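Local coordinates for protein botulinum neurotoxin type G (Clostridium botulinum, PDB 3MPP) that adheres to the surface of nerve cells as the receptor-binding domain of a neurotoxin whose light chain is then carried into the cytosol, at residues E318-N327 against L337-D348; V302-L310 against Y347-Y355. The protein carries 4 engineered substitutions. All coordinates share one frame; numbering follows the deposited sequence. Where two conformers were deposited one is given.

Contact 1 (E318-N327 against L337-D348)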
loop_
_atom_site.group_PDB
_atom_site.type_symbol
_atom_site.label_atom_id
_atom_site.label_comp_id
_atom_site.label_asym_id
_atom_site.label_seq_id
_atom_site.Cartn_x
_atom_site.Cartn_y
_atom_site.Cartn_z
ATOM N N GLU A 318 9.984 3.431 -30.301
ATOM C CA GLU A 318 10.885 2.335 -29.967
ATOM C C GLU A 318 11.108 2.248 -28.462
ATOM O O GLU A 318 10.926 3.219 -27.724
ATOM C CB GLU A 318 12.220 2.425 -30.727
ATOM C CG GLU A 318 13.093 3.589 -30.332
ATOM C CD GLU A 318 14.453 3.582 -31.018
ATOM O OE1 GLU A 318 14.878 2.533 -31.547
ATOM O OE2 GLU A 318 15.109 4.641 -31.016
ATOM N N SER A 319 11.481 1.059 -28.020
ATOM C CA SER A 319 11.745 0.804 -26.625
ATOM C C SER A 319 13.045 1.484 -26.237
ATOM O O SER A 319 14.026 1.460 -26.996
ATOM C CB SER A 319 11.853 -0.701 -26.380
ATOM O OG SER A 319 12.173 -0.970 -25.030
ATOM N N TYR A 320 13.038 2.106 -25.063
ATOM C CA TYR A 320 14.256 2.628 -24.468
ATOM C C TYR A 320 14.523 1.797 -23.233
ATOM O O TYR A 320 13.692 0.996 -22.826
ATOM C CB TYR A 320 14.099 4.093 -24.067
ATOM C CG TYR A 320 14.362 5.075 -25.185
ATOM C CD1 TYR A 320 15.320 6.075 -25.051
ATOM C CD2 TYR A 320 13.651 5.003 -26.374
ATOM C CE1 TYR A 320 15.558 6.988 -26.078
ATOM C CE2 TYR A 320 13.883 5.900 -27.402
ATOM C CZ TYR A 320 14.839 6.890 -27.247
ATOM O OH TYR A 320 15.064 7.782 -28.271
ATOM N N ARG A 321 15.682 1.996 -22.627
ATOM C CA ARG A 321 16.059 1.218 -21.466
ATOM C C ARG A 321 17.021 2.049 -20.666
ATOM O O ARG A 321 17.677 2.943 -21.213
ATOM C CB ARG A 321 16.733 -0.086 -21.902
ATOM C CG ARG A 321 17.335 -0.894 -20.752
ATOM C CD ARG A 321 17.747 -2.279 -21.221
ATOM N NE ARG A 321 16.576 -3.057 -21.604
ATOM C CZ ARG A 321 16.632 -4.263 -22.157
ATOM N NH1 ARG A 321 17.811 -4.835 -22.403
ATOM N NH2 ARG A 321 15.507 -4.895 -22.461
ATOM N N VAL A 322 17.097 1.766 -19.370
ATOM C CA VAL A 322 18.007 2.474 -18.492
ATOM C C VAL A 322 19.392 1.844 -18.568
ATOM O O VAL A 322 19.529 0.635 -18.402
ATOM C CB VAL A 322 17.508 2.445 -17.029
ATOM C CG1 VAL A 322 18.502 3.146 -16.123
ATOM C CG2 VAL A 322 16.096 3.097 -16.911
ATOM N N TYR A 323 20.412 2.666 -18.819
ATOM C CA TYR A 323 21.798 2.188 -18.843
ATOM C C TYR A 323 22.694 2.892 -17.830
ATOM O O TYR A 323 22.560 4.091 -17.574
ATOM C CB TYR A 323 22.423 2.298 -20.243
ATOM C CG TYR A 323 21.835 1.343 -21.259
ATOM C CD1 TYR A 323 22.394 0.093 -21.476
ATOM C CD2 TYR A 323 20.707 1.695 -21.992
ATOM C CE1 TYR A 323 21.859 -0.781 -22.415
ATOM C CE2 TYR A 323 20.156 0.832 -22.917
ATOM C CZ TYR A 323 20.735 -0.403 -23.128
ATOM O OH TYR A 323 20.163 -1.251 -24.039
ATOM N N VAL A 324 23.625 2.131 -17.277
ATOM C CA VAL A 324 24.626 2.670 -16.386
ATOM C C VAL A 324 25.959 2.850 -17.123
ATOM O O VAL A 324 26.426 1.936 -17.801
ATOM C CB VAL A 324 24.816 1.736 -15.186
ATOM C CG1 VAL A 324 26.048 2.151 -14.366
ATOM C CG2 VAL A 324 23.563 1.756 -14.326
ATOM N N LEU A 325 26.571 4.022 -16.986
ATOM C CA LEU A 325 27.887 4.231 -17.578
ATOM C C LEU A 325 28.924 3.474 -16.753
ATOM O O LEU A 325 29.229 3.864 -15.636
ATOM C CB LEU A 325 28.210 5.725 -17.642
ATOM C CG LEU A 325 27.732 6.410 -18.925
ATOM C CD1 LEU A 325 26.217 6.460 -18.975
ATOM C CD2 LEU A 325 28.327 7.810 -19.063
ATOM N N VAL A 326 29.463 2.391 -17.296
ATOM C CA VAL A 326 30.333 1.514 -16.507
ATOM C C VAL A 326 31.755 2.015 -16.289
ATOM O O VAL A 326 32.397 1.637 -15.316
ATOM C CB VAL A 326 30.403 0.088 -17.089
ATOM C CG1 VAL A 326 29.116 -0.649 -16.799
ATOM C CG2 VAL A 326 30.686 0.131 -18.572
ATOM N N ASN A 327 32.242 2.868 -17.181
ATOM C CA ASN A 327 33.615 3.344 -17.097
ATOM C C ASN A 327 33.720 4.760 -16.543
ATOM O O ASN A 327 34.637 5.498 -16.889
ATOM C CB ASN A 327 34.307 3.269 -18.463
ATOM C CG ASN A 327 34.546 1.835 -18.921
ATOM O OD1 ASN A 327 34.469 1.531 -20.113
ATOM N ND2 ASN A 327 34.831 0.947 -17.970
ATOM N N LEU A 337 19.428 7.120 -20.687
ATOM C CA LEU A 337 18.150 6.544 -21.106
ATOM C C LEU A 337 18.219 6.498 -22.621
ATOM O O LEU A 337 18.247 7.553 -23.264
ATOM C CB LEU A 337 16.954 7.397 -20.612
ATOM C CG LEU A 337 16.964 7.776 -19.127
ATOM C CD1 LEU A 337 15.707 8.580 -18.703
ATOM C CD2 LEU A 337 17.141 6.530 -18.256
ATOM N N ALA A 338 18.299 5.290 -23.188
ATOM C CA ALA A 338 18.645 5.137 -24.616
ATOM C C ALA A 338 17.977 3.948 -25.323
ATOM O O ALA A 338 17.535 2.993 -24.678
ATOM C CB ALA A 338 20.160 5.030 -24.755
ATOM N N PRO A 339 17.911 4.003 -26.660
ATOM C CA PRO A 339 17.498 2.812 -27.408
ATOM C C PRO A 339 18.400 1.625 -27.075
ATOM O O PRO A 339 19.577 1.799 -26.732
ATOM C CB PRO A 339 17.707 3.217 -28.882
ATOM C CG PRO A 339 17.717 4.735 -28.874
ATOM C CD PRO A 339 18.283 5.133 -27.535
ATOM N N ILE A 340 17.848 0.426 -27.195
ATOM C CA ILE A 340 18.597 -0.798 -26.947
ATOM C C ILE A 340 19.882 -0.834 -27.760
ATOM O O ILE A 340 19.895 -0.476 -28.944
ATOM C CB ILE A 340 17.764 -2.049 -27.287
ATOM C CG1 ILE A 340 16.381 -1.957 -26.640
ATOM C CG2 ILE A 340 18.501 -3.318 -26.852
ATOM C CD1 ILE A 340 16.420 -1.586 -25.165
ATOM N N ASN A 341 20.964 -1.274 -27.123
ATOM C CA ASN A 341 22.273 -1.288 -27.778
ATOM C C ASN A 341 23.203 -2.324 -27.156
ATOM O O ASN A 341 22.963 -2.773 -26.032
ATOM C CB ASN A 341 22.923 0.095 -27.640
ATOM C CG ASN A 341 23.253 0.437 -26.186
ATOM O OD1 ASN A 341 24.311 0.063 -25.684
ATOM N ND2 ASN A 341 22.339 1.143 -25.503
ATOM N N ASP A 342 24.276 -2.655 -27.876
ATOM C CA ASP A 342 25.309 -3.566 -27.379
ATOM C C ASP A 342 26.636 -2.852 -27.112
ATOM O O ASP A 342 27.713 -3.401 -27.354
ATOM C CB ASP A 342 25.542 -4.678 -28.387
ATOM C CG ASP A 342 24.358 -5.612 -28.493
ATOM O OD1 ASP A 342 23.801 -5.971 -27.440
ATOM O OD2 ASP A 342 23.986 -5.972 -29.624
ATOM N N ASP A 343 26.552 -1.620 -26.641
ATOM C CA ASP A 343 27.748 -0.824 -26.406
ATOM C C ASP A 343 28.245 -1.178 -25.006
ATOM O O ASP A 343 27.573 -0.910 -24.015
ATOM C CB ASP A 343 27.408 0.662 -26.534
ATOM C CG ASP A 343 28.622 1.556 -26.429
ATOM O OD1 ASP A 343 29.587 1.169 -25.737
ATOM O OD2 ASP A 343 28.602 2.648 -27.047
ATOM N N PRO A 344 29.416 -1.818 -24.924
ATOM C CA PRO A 344 29.943 -2.278 -23.630
ATOM C C PRO A 344 30.353 -1.143 -22.678
ATOM O O PRO A 344 30.704 -1.427 -21.536
ATOM C CB PRO A 344 31.192 -3.099 -24.012
ATOM C CG PRO A 344 31.353 -2.981 -25.485
ATOM C CD PRO A 344 30.354 -2.028 -26.039
ATOM N N THR A 345 30.322 0.113 -23.119
ATOM C CA THR A 345 30.588 1.202 -22.177
ATOM C C THR A 345 29.348 1.476 -21.316
ATOM O O THR A 345 29.387 2.268 -20.378
ATOM C CB THR A 345 31.029 2.490 -22.878
ATOM O OG1 THR A 345 29.995 2.921 -23.767
ATOM C CG2 THR A 345 32.341 2.269 -23.654
ATOM N N PHE A 346 28.245 0.814 -21.647
ATOM C CA PHE A 346 27.021 0.948 -20.866
ATOM C C PHE A 346 26.593 -0.433 -20.388
ATOM O O PHE A 346 26.961 -1.441 -20.991
ATOM C CB PHE A 346 25.909 1.578 -21.701
ATOM C CG PHE A 346 26.299 2.877 -22.364
ATOM C CD1 PHE A 346 26.514 4.022 -21.609
ATOM C CD2 PHE A 346 26.427 2.955 -23.738
ATOM C CE1 PHE A 346 26.869 5.224 -22.225
ATOM C CE2 PHE A 346 26.778 4.149 -24.357
ATOM C CZ PHE A 346 26.993 5.284 -23.594
ATOM N N TYR A 347 25.808 -0.478 -19.317
ATOM C CA TYR A 347 25.363 -1.746 -18.763
ATOM C C TYR A 347 23.931 -1.620 -18.254
ATOM O O TYR A 347 23.585 -0.631 -17.591
ATOM C CB TYR A 347 26.299 -2.138 -17.623
ATOM C CG TYR A 347 26.132 -3.557 -17.108
ATOM C CD1 TYR A 347 26.109 -4.632 -17.983
ATOM C CD2 TYR A 347 26.039 -3.820 -15.738
ATOM C CE1 TYR A 347 25.983 -5.936 -17.524
ATOM C CE2 TYR A 347 25.917 -5.128 -15.269
ATOM C CZ TYR A 347 25.886 -6.176 -16.170
ATOM O OH TYR A 347 25.756 -7.473 -15.729
ATOM N N ASP A 348 23.100 -2.623 -18.537
ATOM C CA ASP A 348 21.674 -2.507 -18.233
ATOM C C ASP A 348 21.155 -3.497 -17.197
ATOM O O ASP A 348 19.996 -3.430 -16.799
ATOM C CB ASP A 348 20.829 -2.599 -19.505
ATOM C CG ASP A 348 21.029 -3.925 -20.254
ATOM O OD1 ASP A 348 21.934 -4.706 -19.902
ATOM O OD2 ASP A 348 20.278 -4.174 -21.206
HETATM O O HOH W 1 15.365 0.321 -28.797
HETATM O O HOH W 2 17.971 -1.549 -17.395
HETATM O O HOH W 3 21.232 -3.987 -24.004
#
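The amide of Asn341 lies over one face of the Tyr323 ring, offset toward its rim, with Asn341 ND2 3.3 Å from Tyr323 CZ and the two planes 37° apart. Asn341 N also donates to Tyr323 OH over 3.2 Å. Beside the ring, their planes nearly parallel, lies the carboxylate of Asp348, placed there and within reach of Arg321 by its CG between backbone N and carbonyl carbon (chi1 60°). Arg321 NH1 donates to Asp348 OD2 at 2.8 Å in a salt bridge, and the methyl Ile340 CD1 covers one face of that guanidinium. Farther out, Pro339 CD makes a CH-pi contact over the Tyr320 ring, and Leu325 CD1 meets the edge of the Phe346 ring, 3.5 Å from CE1.

Both ends of the Asn341 amide are held. ND2 bonds straight to Pro339 O (3.1 Å, 172°), while OD1 accepts from Asp343 N in an Asx turn, which fixes the flip of the group. One water joins Tyr323 OH, Asn341 O and Asp348 OD2. Paired hydrogen bonds couple Arg321 with Ala338 and Val324 with Tyr347: 320-325 and 332-339 form a beta hairpin of the beta-trefoil subdomain, and 346-353 pairs farther along 320-325. Strand 307-312 bonds to the other edge of 320-325 at Tyr320 and Val322, Phe336 of strand 332-339 stacks on Phe346, and Phe377 of strand 373-382 packs against Val322 and Val324.

Contact 2 (V302-L310 against Y347-Y355)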
loop_
_atom_site.group_PDB
_atom_site.type_symbol
_atom_site.label_atom_id
_atom_site.label_comp_id
_atom_site.label_asym_id
_atom_site.label_seq_id
_atom_site.Cartn_x
_atom_site.Cartn_y
_atom_site.Cartn_z
ATOM N N VAL A 302 8.142 -9.922 -9.115
ATOM C CA VAL A 302 9.548 -9.567 -8.936
ATOM C C VAL A 302 9.964 -9.803 -7.495
ATOM O O VAL A 302 9.335 -9.297 -6.569
ATOM C CB VAL A 302 9.799 -8.086 -9.246
ATOM C CG1 VAL A 302 11.312 -7.819 -9.313
ATOM C CG2 VAL A 302 9.104 -7.700 -10.555
ATOM N N ARG A 303 11.042 -10.548 -7.312
ATOM C CA ARG A 303 11.521 -10.890 -5.983
ATOM C C ARG A 303 12.825 -10.193 -5.643
ATOM O O ARG A 303 13.636 -9.905 -6.518
ATOM C CB ARG A 303 11.658 -12.404 -5.839
ATOM C CG ARG A 303 10.299 -13.055 -5.600
ATOM C CD ARG A 303 10.297 -14.564 -5.753
ATOM N NE ARG A 303 8.914 -15.028 -5.665
ATOM C CZ ARG A 303 8.107 -15.164 -6.712
ATOM N NH1 ARG A 303 8.555 -14.909 -7.934
ATOM N NH2 ARG A 303 6.853 -15.560 -6.537
ATOM N N GLU A 304 13.008 -9.918 -4.358
ATOM C CA GLU A 304 14.205 -9.259 -3.881
ATOM C C GLU A 304 15.436 -9.949 -4.454
ATOM O O GLU A 304 15.547 -11.179 -4.426
ATOM C CB GLU A 304 14.222 -9.279 -2.351
ATOM C CG GLU A 304 14.806 -8.031 -1.718
ATOM C CD GLU A 304 16.306 -8.122 -1.496
ATOM O OE1 GLU A 304 16.903 -9.162 -1.858
ATOM O OE2 GLU A 304 16.883 -7.152 -0.953
ATOM N N GLY A 305 16.346 -9.156 -5.010
ATOM C CA GLY A 305 17.577 -9.690 -5.567
ATOM C C GLY A 305 17.518 -10.140 -7.021
ATOM O O GLY A 305 18.553 -10.472 -7.600
ATOM N N ASP A 306 16.324 -10.170 -7.617
ATOM C CA ASP A 306 16.195 -10.552 -9.034
ATOM C C ASP A 306 17.064 -9.644 -9.899
ATOM O O ASP A 306 17.242 -8.472 -9.575
ATOM C CB ASP A 306 14.750 -10.398 -9.526
ATOM C CG ASP A 306 13.875 -11.607 -9.201
ATOM O OD1 ASP A 306 14.394 -12.581 -8.628
ATOM O OD2 ASP A 306 12.663 -11.570 -9.512
ATOM N N TYR A 307 17.569 -10.196 -11.004
ATOM C CA TYR A 307 18.258 -9.419 -12.030
ATOM C C TYR A 307 17.266 -8.946 -13.100
ATOM O O TYR A 307 16.524 -9.751 -13.671
ATOM C CB TYR A 307 19.380 -10.247 -12.644
ATOM C CG TYR A 307 20.505 -10.508 -11.666
ATOM C CD1 TYR A 307 21.517 -9.582 -11.485
ATOM C CD2 TYR A 307 20.546 -11.677 -10.917
ATOM C CE1 TYR A 307 22.547 -9.810 -10.590
ATOM C CE2 TYR A 307 21.572 -11.914 -10.019
ATOM C CZ TYR A 307 22.569 -10.975 -9.863
ATOM O OH TYR A 307 23.593 -11.197 -8.972
ATOM N N ILE A 308 17.235 -7.641 -13.353
ATOM C CA ILE A 308 16.174 -7.076 -14.172
ATOM C C ILE A 308 16.712 -6.030 -15.122
ATOM O O ILE A 308 17.837 -5.536 -14.948
ATOM C CB ILE A 308 15.093 -6.385 -13.295
ATOM C CG1 ILE A 308 15.679 -5.109 -12.669
ATOM C CG2 ILE A 308 14.592 -7.348 -12.216
ATOM C CD1 ILE A 308 14.721 -3.978 -12.537
ATOM N N TYR A 309 15.921 -5.723 -16.147
ATOM C CA TYR A 309 16.119 -4.498 -16.916
ATOM C C TYR A 309 14.971 -3.547 -16.650
ATOM O O TYR A 309 13.852 -3.980 -16.373
ATOM C CB TYR A 309 16.113 -4.768 -18.427
ATOM C CG TYR A 309 17.041 -5.835 -18.910
ATOM C CD1 TYR A 309 18.414 -5.715 -18.750
ATOM C CD2 TYR A 309 16.550 -6.951 -19.583
ATOM C CE1 TYR A 309 19.283 -6.690 -19.238
ATOM C CE2 TYR A 309 17.417 -7.935 -20.075
ATOM C CZ TYR A 309 18.780 -7.794 -19.890
ATOM O OH TYR A 309 19.653 -8.756 -20.355
ATOM N N LEU A 310 15.230 -2.250 -16.797
ATOM C CA LEU A 310 14.145 -1.280 -16.750
ATOM C C LEU A 310 13.936 -0.732 -18.165
ATOM O O LEU A 310 14.744 0.063 -18.643
ATOM C CB LEU A 310 14.467 -0.152 -15.753
ATOM C CG LEU A 310 14.415 -0.519 -14.256
ATOM C CD1 LEU A 310 14.825 0.660 -13.344
ATOM C CD2 LEU A 310 12.997 -0.996 -13.875
ATOM N N TYR A 347 25.808 -0.478 -19.317
ATOM C CA TYR A 347 25.363 -1.746 -18.763
ATOM C C TYR A 347 23.931 -1.620 -18.254
ATOM O O TYR A 347 23.585 -0.631 -17.591
ATOM C CB TYR A 347 26.299 -2.138 -17.623
ATOM C CG TYR A 347 26.132 -3.557 -17.108
ATOM C CD1 TYR A 347 26.109 -4.632 -17.983
ATOM C CD2 TYR A 347 26.039 -3.820 -15.738
ATOM C CE1 TYR A 347 25.983 -5.936 -17.524
ATOM C CE2 TYR A 347 25.917 -5.128 -15.269
ATOM C CZ TYR A 347 25.886 -6.176 -16.170
ATOM O OH TYR A 347 25.756 -7.473 -15.729
ATOM N N ASP A 348 23.100 -2.623 -18.537
ATOM C CA ASP A 348 21.674 -2.507 -18.233
ATOM C C ASP A 348 21.155 -3.497 -17.197
ATOM O O ASP A 348 19.996 -3.430 -16.799
ATOM C CB ASP A 348 20.829 -2.599 -19.505
ATOM C CG ASP A 348 21.029 -3.925 -20.254
ATOM O OD1 ASP A 348 21.934 -4.706 -19.902
ATOM O OD2 ASP A 348 20.278 -4.174 -21.206
ATOM N N VAL A 349 22.016 -4.390 -16.742
ATOM C CA VAL A 349 21.603 -5.394 -15.761
ATOM C C VAL A 349 21.577 -4.823 -14.324
ATOM O O VAL A 349 22.614 -4.448 -13.747
ATOM C CB VAL A 349 22.500 -6.634 -15.836
ATOM C CG1 VAL A 349 22.058 -7.657 -14.800
ATOM C CG2 VAL A 349 22.466 -7.221 -17.266
ATOM N N LEU A 350 20.372 -4.745 -13.769
ATOM C CA LEU A 350 20.150 -4.150 -12.461
ATOM C C LEU A 350 19.611 -5.183 -11.479
ATOM O O LEU A 350 19.211 -6.280 -11.866
ATOM C CB LEU A 350 19.113 -3.028 -12.569
ATOM C CG LEU A 350 19.332 -2.020 -13.690
ATOM C CD1 LEU A 350 18.157 -1.022 -13.750
ATOM C CD2 LEU A 350 20.674 -1.325 -13.484
ATOM N N GLN A 351 19.580 -4.803 -10.205
ATOM C CA GLN A 351 19.021 -5.654 -9.161
ATOM C C GLN A 351 18.145 -4.815 -8.244
ATOM O O GLN A 351 18.568 -3.759 -7.762
ATOM C CB GLN A 351 20.133 -6.317 -8.352
ATOM C CG GLN A 351 21.098 -7.144 -9.174
ATOM C CD GLN A 351 22.365 -7.482 -8.407
ATOM O OE1 GLN A 351 22.309 -7.998 -7.294
ATOM N NE2 GLN A 351 23.518 -7.193 -9.005
ATOM N N ILE A 352 16.915 -5.272 -8.021
ATOM C CA ILE A 352 16.002 -4.585 -7.117
ATOM C C ILE A 352 16.153 -5.188 -5.727
ATOM O O ILE A 352 16.192 -6.409 -5.559
ATOM C CB ILE A 352 14.535 -4.656 -7.589
ATOM C CG1 ILE A 352 14.402 -4.133 -9.016
ATOM C CG2 ILE A 352 13.642 -3.811 -6.704
ATOM C CD1 ILE A 352 12.963 -3.813 -9.395
ATOM N N LYS A 353 16.247 -4.321 -4.728
ATOM C CA LYS A 353 16.593 -4.763 -3.391
ATOM C C LYS A 353 15.659 -4.124 -2.362
ATOM O O LYS A 353 14.939 -3.172 -2.656
ATOM C CB LYS A 353 18.038 -4.369 -3.070
ATOM C CG LYS A 353 19.075 -4.771 -4.093
ATOM C CD LYS A 353 19.435 -6.246 -4.019
ATOM C CE LYS A 353 20.183 -6.578 -2.756
ATOM N NZ LYS A 353 20.972 -7.831 -2.961
ATOM N N LYS A 354 15.685 -4.658 -1.149
ATOM C CA LYS A 354 15.026 -4.017 -0.016
ATOM C C LYS A 354 15.949 -4.121 1.196
ATOM O O LYS A 354 15.832 -5.042 2.010
ATOM C CB LYS A 354 13.679 -4.680 0.286
ATOM C CG LYS A 354 12.679 -3.718 0.866
ATOM C CD LYS A 354 11.560 -4.438 1.600
ATOM C CE LYS A 354 10.715 -5.267 0.671
ATOM N NZ LYS A 354 9.477 -5.706 1.374
ATOM N N TYR A 355 16.879 -3.180 1.304
ATOM C CA TYR A 355 17.916 -3.235 2.335
ATOM C C TYR A 355 17.450 -2.880 3.750
ATOM O O TYR A 355 18.120 -3.213 4.732
ATOM C CB TYR A 355 19.073 -2.300 1.961
ATOM C CG TYR A 355 19.898 -2.761 0.795
ATOM C CD1 TYR A 355 20.649 -3.931 0.865
ATOM C CD2 TYR A 355 19.953 -2.012 -0.367
ATOM C CE1 TYR A 355 21.418 -4.340 -0.203
ATOM C CE2 TYR A 355 20.718 -2.406 -1.433
ATOM C CZ TYR A 355 21.447 -3.561 -1.348
ATOM O OH TYR A 355 22.195 -3.930 -2.421
HETATM O O HOH W 4 22.486 -7.035 -20.978
HETATM O O HOH W 2 17.971 -1.549 -17.395
#
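Ile308 CD1 packs 3.5 Å from Ile352 CG1, the two side chains crossing at about a right angle. CG1 of Ile308 sits between the backbone N and the carbonyl carbon (chi1 70°), which brings CD1 across to Ile352. Next to this pair Leu310 CD1 touches Leu350 CD1 at 3.8 Å, and Phe377 and Ile287 from other strands extend the apolar layer. Val349 forks outward, CG1 to the Tyr307 ring and CG2 to the Tyr309 ring.

Ile308 and Leu350 form an antiparallel hydrogen-bonded pair, N to O in both directions, within the beta-trefoil subdomain of the receptor-binding domain. The short runs 307-310 and 350-353 cross steeply, 107° apart. Just before Tyr307 the chain folds into a type II turn from Arg303 to Asp306, with Gly305 at a positive phi, and Gly305 N donates to Ile352 O at 2.8 Å. The turn is closed by Asp306 N to Arg303 O, and Asp306 OD2 adds bonds from Arg303 N (2.9 Å) and with Tyr236 OH.

At this polar end Glu304, bent at chi2, reaches OE2 to Lys354 N, 2.8 Å away and nearly straight at 171°. Lys353 NZ stays beyond salt-bridge range of Glu304 OE1. At the other end Tyr309 CE1 lies 3.3 Å from Asp348 OD2, whose salt-bridge partner Arg321 makes a cation-pi contact with the Tyr309 ring. A water links Leu310 N to Asp348 O.

Overall arrangement
Along the chain, segment 302-310 comes first, and strand 307-312 is followed directly by 320-325. Contact 1 closes two short loops from this second strand: one is the beta hairpin to 332-339, the other runs on through 340-345 to the start of 346-353. Contact 2 joins 302-310 to the rest of 346-353, closing a longer loop in which contact 1 is nested. Strand 346-353 thus pairs first with 320-325 and then with 307-312. The contacts share Tyr347 and Asp348 and meet where Val322 N approaches Leu310 O. Together they tie four strands of the C-terminal trefoil subdomain, away from the inferred ganglioside-binding motif.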